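Local coordinates for capsular polysaccharide export system protein KpsC (Thermosulfurimonas dismutans, PDB 6MGD), which probably transfers Kdo in beta-2,7 linkage while building the glycolipid that holds bacterial capsular polysaccharide to the cell surface, at residues K183-H188 against A192-K197. Residues are numbered along the deposited sequence; the frame is centred on the assembly and turned at random.
Sequences KSVREH and AYIVYK
R186 and V185 of helix 178-188 meet I194 and A192 where the chain enters strand 193-197. Helix 178-188 lies in the connection between the neighbouring parallel strands 155-159 and 193-197, a beta-alpha-beta crossover of a Rossmann-like domain, consistent with the GT-B clan. The polar link is R186 NH2 to A192 O, 2.8 Å long with an N-H...O angle of 147°; the oxygen lies only 9° out of the guanidinium plane, so it is met at the group's edge. The delta methyl of I194 touches both helix residues: CD1 lies 3.6 Å from V185 CG1 and approaches R186 NH2 at 3.3 Å, oblique to the guanidinium. With chi2 near 179°, the I194 chain is extended, which carries CD1 out to the helix. R186 starts with CG anti to its own N, then bends at chi2 and chi3 to bring its head over to the strand. A second grip comes from F219 O, which accepts from NE. Replacing R186 with a leucine would probably leave the carbonyl oxygens of A192 and F219 without their separate guanidinium donors. Beyond, D221 OD2 accepts from the backbone N of I194, while on the helix H188 ND1 donates a hydrogen bond to S184 O (2.7 Å), and that oxygen lies in the plane of the imidazole.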
loop_
_atom_site.group_PDB
_atom_site.type_symbol
_atom_site.label_atom_id
_atom_site.label_comp_id
_atom_site.label_asym_id
_atom_site.label_seq_id
_atom_site.Cartn_x
_atom_site.Cartn_y
_atom_site.Cartn_z
ATOM N N LYS A 183 14.909 -7.829 15.139
ATOM C CA LYS A 183 15.416 -9.093 15.665
ATOM C C LYS A 183 15.460 -10.152 14.573
ATOM O O LYS A 183 16.510 -10.742 14.301
ATOM C CB LYS A 183 14.551 -9.560 16.835
ATOM C CG LYS A 183 14.961 -9.000 18.183
ATOM C CD LYS A 183 14.030 -9.485 19.287
ATOM C CE LYS A 183 13.844 -10.996 19.235
ATOM N NZ LYS A 183 15.139 -11.726 19.341
ATOM N N SER A 184 14.320 -10.388 13.917
ATOM C CA SER A 184 14.254 -11.409 12.877
ATOM C C SER A 184 15.188 -11.102 11.713
ATOM O O SER A 184 15.729 -12.027 11.096
ATOM C CB SER A 184 12.818 -11.552 12.377
ATOM O OG SER A 184 12.738 -12.519 11.346
ATOM N N VAL A 185 15.386 -9.819 11.392
ATOM C CA VAL A 185 16.297 -9.464 10.306
ATOM C C VAL A 185 17.723 -9.867 10.654
ATOM O O VAL A 185 18.452 -10.412 9.816
ATOM C CB VAL A 185 16.198 -7.959 9.986
ATOM C CG1 VAL A 185 17.336 -7.536 9.067
ATOM C CG2 VAL A 185 14.863 -7.635 9.340
ATOM N N ARG A 186 18.141 -9.618 11.896
ATOM C CA ARG A 186 19.507 -9.950 12.283
ATOM C C ARG A 186 19.712 -11.458 12.368
ATOM O O ARG A 186 20.777 -11.963 11.994
ATOM C CB ARG A 186 19.866 -9.283 13.610
ATOM C CG ARG A 186 21.231 -9.696 14.139
ATOM C CD ARG A 186 22.063 -8.508 14.600
ATOM N NE ARG A 186 22.376 -7.579 13.515
ATOM C CZ ARG A 186 23.372 -7.746 12.650
ATOM N NH1 ARG A 186 24.151 -8.816 12.729
ATOM N NH2 ARG A 186 23.590 -6.847 11.700
ATOM N N GLU A 187 18.708 -12.198 12.851
ATOM C CA GLU A 187 18.864 -13.645 12.972
ATOM C C GLU A 187 19.098 -14.289 11.611
ATOM O O GLU A 187 19.892 -15.229 11.489
ATOM C CB GLU A 187 17.637 -14.267 13.647
ATOM C CG GLU A 187 17.183 -13.602 14.945
ATOM C CD GLU A 187 18.074 -13.896 16.142
ATOM O OE1 GLU A 187 19.316 -13.855 16.009
ATOM O OE2 GLU A 187 17.521 -14.164 17.231
ATOM N N HIS A 188 18.424 -13.790 10.573
ATOM C CA HIS A 188 18.611 -14.329 9.233
ATOM C C HIS A 188 19.856 -13.782 8.546
ATOM O O HIS A 188 20.316 -14.379 7.567
ATOM C CB HIS A 188 17.377 -14.042 8.371
ATOM C CG HIS A 188 16.157 -14.806 8.787
ATOM N ND1 HIS A 188 15.304 -14.370 9.778
ATOM C CD2 HIS A 188 15.650 -15.983 8.348
ATOM C CE1 HIS A 188 14.323 -15.242 9.929
ATOM N NE2 HIS A 188 14.509 -16.231 9.073
ATOM N N ALA A 192 25.552 -9.024 8.124
ATOM C CA ALA A 192 25.240 -7.885 7.277
ATOM C C ALA A 192 25.223 -6.592 8.089
ATOM O O ALA A 192 25.061 -6.592 9.312
ATOM C CB ALA A 192 23.892 -8.088 6.583
ATOM N N TYR A 193 25.403 -5.475 7.386
ATOM C CA TYR A 193 25.294 -4.152 7.990
ATOM C C TYR A 193 23.832 -3.725 7.922
ATOM O O TYR A 193 23.306 -3.449 6.840
ATOM C CB TYR A 193 26.199 -3.145 7.284
ATOM C CG TYR A 193 26.285 -1.804 7.986
ATOM C CD1 TYR A 193 25.304 -0.836 7.806
ATOM C CD2 TYR A 193 27.348 -1.507 8.831
ATOM C CE1 TYR A 193 25.374 0.384 8.448
ATOM C CE2 TYR A 193 27.430 -0.285 9.475
ATOM C CZ TYR A 193 26.440 0.657 9.279
ATOM O OH TYR A 193 26.514 1.875 9.916
ATOM N N ILE A 194 23.178 -3.673 9.076
ATOM C CA ILE A 194 21.761 -3.347 9.165
ATOM C C ILE A 194 21.629 -1.908 9.638
ATOM O O ILE A 194 22.154 -1.542 10.697
ATOM C CB ILE A 194 21.020 -4.309 10.108
ATOM C CG1 ILE A 194 21.207 -5.754 9.643
ATOM C CG2 ILE A 194 19.544 -3.948 10.176
ATOM C CD1 ILE A 194 20.535 -6.776 10.528
ATOM N N VAL A 195 20.936 -1.092 8.852
ATOM C CA VAL A 195 20.628 0.287 9.208
ATOM C C VAL A 195 19.114 0.408 9.316
ATOM O O VAL A 195 18.390 0.084 8.366
ATOM C CB VAL A 195 21.202 1.288 8.191
ATOM C CG1 VAL A 195 20.993 0.794 6.769
ATOM C CG2 VAL A 195 20.569 2.652 8.376
ATOM N N TYR A 196 18.638 0.857 10.473
ATOM C CA TYR A 196 17.211 0.967 10.743
ATOM C C TYR A 196 16.762 2.402 10.504
ATOM O O TYR A 196 17.240 3.328 11.169
ATOM C CB TYR A 196 16.887 0.538 12.173
ATOM C CG TYR A 196 15.435 0.724 12.555
ATOM C CD1 TYR A 196 14.435 -0.024 11.945
ATOM C CD2 TYR A 196 15.065 1.636 13.535
ATOM C CE1 TYR A 196 13.108 0.135 12.296
ATOM C CE2 TYR A 196 13.739 1.803 13.892
ATOM C CZ TYR A 196 12.766 1.050 13.268
ATOM O OH TYR A 196 11.444 1.211 13.618
ATOM N N LYS A 197 15.846 2.580 9.553
ATOM C CA LYS A 197 15.248 3.879 9.291
ATOM C C LYS A 197 13.895 3.933 9.985
ATOM O O LYS A 197 12.915 3.380 9.465
ATOM C CB LYS A 197 15.091 4.114 7.788
ATOM C CG LYS A 197 14.504 5.467 7.447
ATOM C CD LYS A 197 13.496 5.357 6.319
ATOM C CE LYS A 197 13.011 6.731 5.893
ATOM N NZ LYS A 197 14.150 7.607 5.503
#